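PDB 1ON9: methylmalonyl-CoA carboxyltransferase 12S subunit, which catalyses the transfer of the carboxyl group of methylmalonyl-CoA to the biotin of the 1.3S subunit, giving propanoyl-CoA and carboxylated biotin. Local coordinates for the interface of chains A and B and the interface of chains A and C. Numbering follows the deposited sequence. Chains: chain A/B/C, Methylmalonyl-CoA carboxyltransferase 12S subunit.

Contact 1 joins chains A and B, and contact 2 joins chains A and C. The centres of their C-alpha atoms lie about 17 Å apart. They have no residue in common, but on chain A both use the C-terminal half. Contact 1 belongs to a two-fold interface, so it has a twin with the chains exchanged. Contact 2 belongs to an interface that is not an exact two-fold. One subunit therefore meets two neighbours through different surfaces. This fits the homohexamer: contact 1 probably belongs to the pairing of subunits, and contact 2 to the joining of pairs into the larger core.

Contact 1: the interface of chains A and B. Residues chain A 412, 438-439; chain B 142, 144, 147, 150-151.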
ATOM      1  N   GLY A 412      24.050 -27.043  21.506  1.00 17.75           N
ATOM      2  CA  GLY A 412      23.312 -27.441  20.322  1.00 16.48           C
ATOM      3  C   GLY A 412      22.044 -26.690  20.001  1.00 15.23           C
ATOM      4  O   GLY A 412      21.948 -25.485  20.205  1.00 18.61           O
ATOM      5  N   VAL A 438      28.576 -26.993  20.108  1.00 20.62           N
ATOM      6  CA  VAL A 438      27.807 -27.943  19.327  1.00 21.69           C
ATOM      7  C   VAL A 438      27.841 -29.279  20.076  1.00 24.32           C
ATOM      8  O   VAL A 438      27.030 -30.167  19.822  1.00 24.09           O
ATOM      9  CB  VAL A 438      28.389 -28.099  17.904  1.00 17.86           C
ATOM     10  CG1 VAL A 438      29.615 -29.000  17.926  1.00 21.13           C
ATOM     11  CG2 VAL A 438      27.314 -28.618  16.970  1.00 17.20           C
ATOM     12  N   MET A 439      28.785 -29.392  21.012  1.00 24.43           N
ATOM     13  CA  MET A 439      28.952 -30.584  21.847  1.00 27.66           C
ATOM     14  C   MET A 439      30.026 -30.352  22.918  1.00 27.22           C
ATOM     15  O   MET A 439      30.949 -29.566  22.714  1.00 26.50           O
ATOM     16  CB  MET A 439      29.357 -31.778  20.989  1.00 29.03           C
ATOM     17  CG  MET A 439      29.532 -33.057  21.769  1.00 35.29           C
ATOM     18  SD  MET A 439      30.200 -34.347  20.719  1.00 40.58           S
ATOM     19  CE  MET A 439      28.707 -34.892  19.923  1.00 40.96           C
TER
ATOM     20  N   ALA B 142      25.638 -33.159  13.526  1.00 16.45           N
ATOM     21  CA  ALA B 142      26.523 -32.015  13.457  1.00 19.80           C
ATOM     22  C   ALA B 142      27.909 -32.482  13.070  1.00 22.71           C
ATOM     23  O   ALA B 142      28.247 -33.659  13.244  1.00 21.48           O
ATOM     24  CB  ALA B 142      26.567 -31.310  14.808  1.00 18.75           C
ATOM     25  N   ILE B 144      31.039 -32.220  14.338  1.00 18.85           N
ATOM     26  CA  ILE B 144      31.728 -31.844  15.559  1.00 23.11           C
ATOM     27  C   ILE B 144      33.086 -31.220  15.318  1.00 18.62           C
ATOM     28  O   ILE B 144      33.499 -30.341  16.062  1.00 19.73           O
ATOM     29  CB  ILE B 144      31.888 -33.056  16.485  1.00 24.99           C
ATOM     30  CG1 ILE B 144      30.519 -33.684  16.740  1.00 28.92           C
ATOM     31  CG2 ILE B 144      32.517 -32.630  17.798  1.00 28.11           C
ATOM     32  CD1 ILE B 144      29.511 -32.738  17.374  1.00 39.84           C
ATOM     33  N   GLY B 147      32.901 -27.528  15.413  1.00 20.16           N
ATOM     34  CA  GLY B 147      32.341 -26.876  16.582  1.00 16.06           C
ATOM     35  C   GLY B 147      31.157 -25.957  16.358  1.00 16.32           C
ATOM     36  O   GLY B 147      30.176 -26.321  15.698  1.00 15.08           O
ATOM     37  N   SER B 150      29.457 -25.399  12.895  1.00 13.61           N
ATOM     38  CA  SER B 150      28.424 -26.336  12.463  1.00 15.42           C
ATOM     39  C   SER B 150      27.101 -25.927  13.122  1.00 16.14           C
ATOM     40  O   SER B 150      26.038 -25.966  12.505  1.00 14.13           O
ATOM     41  CB  SER B 150      28.785 -27.763  12.883  1.00 15.54           C
ATOM     42  OG  SER B 150      27.755 -28.671  12.526  1.00 18.89           O
ATOM     43  N   LEU B 151      27.190 -25.543  14.393  1.00 17.22           N
ATOM     44  CA  LEU B 151      26.035 -25.118  15.177  1.00 15.73           C
ATOM     45  C   LEU B 151      25.356 -23.905  14.555  1.00 16.07           C
ATOM     46  O   LEU B 151      24.142 -23.877  14.388  1.00 14.78           O
ATOM     47  CB  LEU B 151      26.491 -24.770  16.595  1.00 18.29           C
ATOM     48  CG  LEU B 151      25.432 -24.330  17.598  1.00 21.01           C
ATOM     49  CD1 LEU B 151      24.404 -25.423  17.775  1.00 20.89           C
ATOM     50  CD2 LEU B 151      26.110 -24.019  18.923  1.00 25.17           C
TER
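The start of helix 147-164 of chain B, with the 3-10 turn 144-146 before it, packs on the C-terminal carboxyltransferase domain of chain A in the two-fold interface. A:Val438 sits in the middle. Its CB lies against the carbonyl O of B:Gly147, at 3.4 Å. Its two methyls diverge onto different parts of chain B. CG2, anti to the backbone N, points to the methyl CB of B:Ala142 at 3.5 Å. CG1 lies 3.7 Å from CA of B:Gly147. The same methyl also touches CD1 of B:Ile144, at 3.8 Å. The valine is thus wedged between the helix start and the loop residue B:Ala142, with B:Leu151 as a further wall.

A:Met439 extends this apolar patch. Its chain is straight as far as SD and then bends at chi3 (-82°). The bend brings the terminal methyl CE to CD1 of B:Ile144, at 3.4 Å, which is tight for two carbons. The two side chains cross at about a right angle. CD1 lies against CB, SD and CE of the methionine, with SD at 3.8 Å. With an alanine here in place of B:Ile144, A:Met439 CE and SD and A:Val438 CG1 would probably lose a shared partner, leaving a gap at the seam.

At the other end, B:Leu151 reaches from the helix towards A:Gly412. Its CD1 rests on bare backbone there, 3.4 Å from CA of the glycine. CB of the leucine lies 4.0 Å from CG2 of A:Val438.

In chain A, A:Gly412 opens helix 412-417, directly after strand 409-411. A:Val438 and A:Met439 lie in the link from strand 435-437 to helix 441-448. The contact thus sets the N-terminal domain of one subunit against the C-terminal domain of its partner. In carboxyltransferases of this family the active sites lie at this kind of dimer interface.

Contact 2: the interface of chains A and C. Residues chain A 481-484; chain C 65-67.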
ATOM      1  N   ALA A 481      32.813 -15.205  20.521  1.00 11.15           N
ATOM      2  CA  ALA A 481      32.982 -13.803  20.154  1.00 13.73           C
ATOM      3  C   ALA A 481      33.835 -13.711  18.890  1.00 17.83           C
ATOM      4  O   ALA A 481      33.571 -12.890  18.011  1.00 11.17           O
ATOM      5  CB  ALA A 481      33.639 -13.035  21.288  1.00 13.35           C
ATOM      6  N   ALA A 482      34.859 -14.561  18.801  1.00 13.94           N
ATOM      7  CA  ALA A 482      35.739 -14.572  17.638  1.00 16.03           C
ATOM      8  C   ALA A 482      34.943 -14.803  16.355  1.00 12.93           C
ATOM      9  O   ALA A 482      35.245 -14.216  15.305  1.00 13.15           O
ATOM     10  CB  ALA A 482      36.817 -15.673  17.798  1.00 12.97           C
ATOM     11  N   ARG A 483      33.935 -15.665  16.441  1.00 11.50           N
ATOM     12  CA  ARG A 483      33.107 -15.993  15.283  1.00 15.01           C
ATOM     13  C   ARG A 483      31.961 -15.013  15.076  1.00 16.40           C
ATOM     14  O   ARG A 483      31.210 -15.134  14.115  1.00 14.51           O
ATOM     15  CB  ARG A 483      32.525 -17.402  15.424  1.00 13.36           C
ATOM     16  CG  ARG A 483      33.575 -18.501  15.581  1.00 17.17           C
ATOM     17  CD  ARG A 483      34.524 -18.570  14.376  1.00 24.86           C
ATOM     18  NE  ARG A 483      33.853 -18.998  13.152  1.00 31.89           N
ATOM     19  CZ  ARG A 483      33.577 -18.199  12.121  1.00 42.09           C
ATOM     20  NH1 ARG A 483      33.920 -16.913  12.157  1.00 42.49           N
ATOM     21  NH2 ARG A 483      32.949 -18.683  11.050  1.00 40.98           N
ATOM     22  N   GLY A 484      31.815 -14.053  15.979  1.00 16.08           N
ATOM     23  CA  GLY A 484      30.741 -13.091  15.829  1.00 17.06           C
ATOM     24  C   GLY A 484      29.403 -13.597  16.330  1.00 17.65           C
ATOM     25  O   GLY A 484      28.368 -12.947  16.117  1.00 16.15           O
TER
ATOM     26  N   PHE C  65      36.171  -8.541  20.172  1.00 12.90           N
ATOM     27  CA  PHE C  65      36.804  -9.858  20.176  1.00 15.16           C
ATOM     28  C   PHE C  65      36.585 -10.676  18.902  1.00 16.73           C
ATOM     29  O   PHE C  65      36.935 -11.854  18.856  1.00 12.18           O
ATOM     30  CB  PHE C  65      36.337 -10.666  21.387  1.00 14.53           C
ATOM     31  CG  PHE C  65      36.865 -10.152  22.698  1.00 17.82           C
ATOM     32  CD1 PHE C  65      36.057  -9.413  23.554  1.00 15.12           C
ATOM     33  CD2 PHE C  65      38.175 -10.435  23.087  1.00 18.50           C
ATOM     34  CE1 PHE C  65      36.549  -8.965  24.796  1.00 14.81           C
ATOM     35  CE2 PHE C  65      38.675  -9.992  24.316  1.00 15.27           C
ATOM     36  CZ  PHE C  65      37.858  -9.258  25.169  1.00 14.73           C
ATOM     37  N   ARG C  66      36.020 -10.047  17.870  1.00 16.33           N
ATOM     38  CA  ARG C  66      35.762 -10.722  16.593  1.00 14.30           C
ATOM     39  C   ARG C  66      37.116 -10.988  15.952  1.00 11.77           C
ATOM     40  O   ARG C  66      38.009 -10.146  16.016  1.00 13.83           O
ATOM     41  CB  ARG C  66      34.922  -9.815  15.682  1.00 17.40           C
ATOM     42  CG  ARG C  66      34.481 -10.429  14.350  1.00 19.57           C
ATOM     43  CD  ARG C  66      33.409 -11.481  14.547  1.00 20.65           C
ATOM     44  NE  ARG C  66      32.832 -11.922  13.279  1.00 25.42           N
ATOM     45  CZ  ARG C  66      31.817 -11.327  12.660  1.00 26.24           C
ATOM     46  NH1 ARG C  66      31.240 -10.250  13.180  1.00 21.37           N
ATOM     47  NH2 ARG C  66      31.367 -11.815  11.516  1.00 27.58           N
ATOM     48  N   LYS C  67      37.270 -12.152  15.334  1.00 13.96           N
ATOM     49  CA  LYS C  67      38.539 -12.500  14.702  1.00 16.16           C
ATOM     50  C   LYS C  67      38.376 -13.014  13.291  1.00 15.00           C
ATOM     51  O   LYS C  67      37.357 -13.613  12.956  1.00 19.23           O
ATOM     52  CB  LYS C  67      39.260 -13.586  15.499  1.00 15.17           C
ATOM     53  CG  LYS C  67      39.684 -13.191  16.885  1.00 14.62           C
ATOM     54  CD  LYS C  67      40.351 -14.381  17.558  1.00 19.97           C
ATOM     55  CE  LYS C  67      40.710 -14.055  18.990  1.00 26.26           C
ATOM     56  NZ  LYS C  67      41.300 -15.233  19.687  1.00 30.29           N
TER
HETATM   57  O   HOH W   1      34.340 -13.942  12.424  1.00 20.66           O
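The C-terminal end of helix 477-482 of chain A abuts the stretch C:Phe65 to C:Lys67 of a neighbouring subunit. The backbone N of C:Lys67 donates to the carbonyl O of A:Ala482, 2.9 Å away. The bond is nearly straight, 172° at H. It arrives in the carbonyl plane on a lone pair of the oxygen, with a C=O...N angle of 120°. It gives a carbonyl at the helix end a partner from the other chain.

The tight part lies around this bond. CB of A:Ala481 meets CB of C:Phe65 at 3.6 Å, so the phenylalanine touches through the root of its side chain. The extended aliphatic chain of C:Lys67 passes alongside the methyl of A:Ala482, with CD 3.8 Å from CB. C:Arg66 bends at chi2 (72°) and lays its CD against CA of A:Gly484, at 3.4 Å. With no side chain on A:Gly484, the arginine CD can rest on its CA.

The looser side is bridged by water. Water 1 lies 3.0 Å from O of A:Ala482, so this oxygen has both a backbone and a water partner. NE of C:Arg66 bonds to the same water at 2.7 Å, and O of C:Lys67 bonds to it at 3.1 Å. The water also sits at the edge of the A:Arg483 guanidinium, in its plane. It lies between two arginines whose like charges are not in contact, and would probably ease their mutual repulsion.

In chain A the site is the end of helix 477-482 and the turn leading to strand 488-489. In chain C it is the loop between strand 60-62 and the 3-10 turn 72-74. It forms one small part of the subunit contacts in the hexameric core.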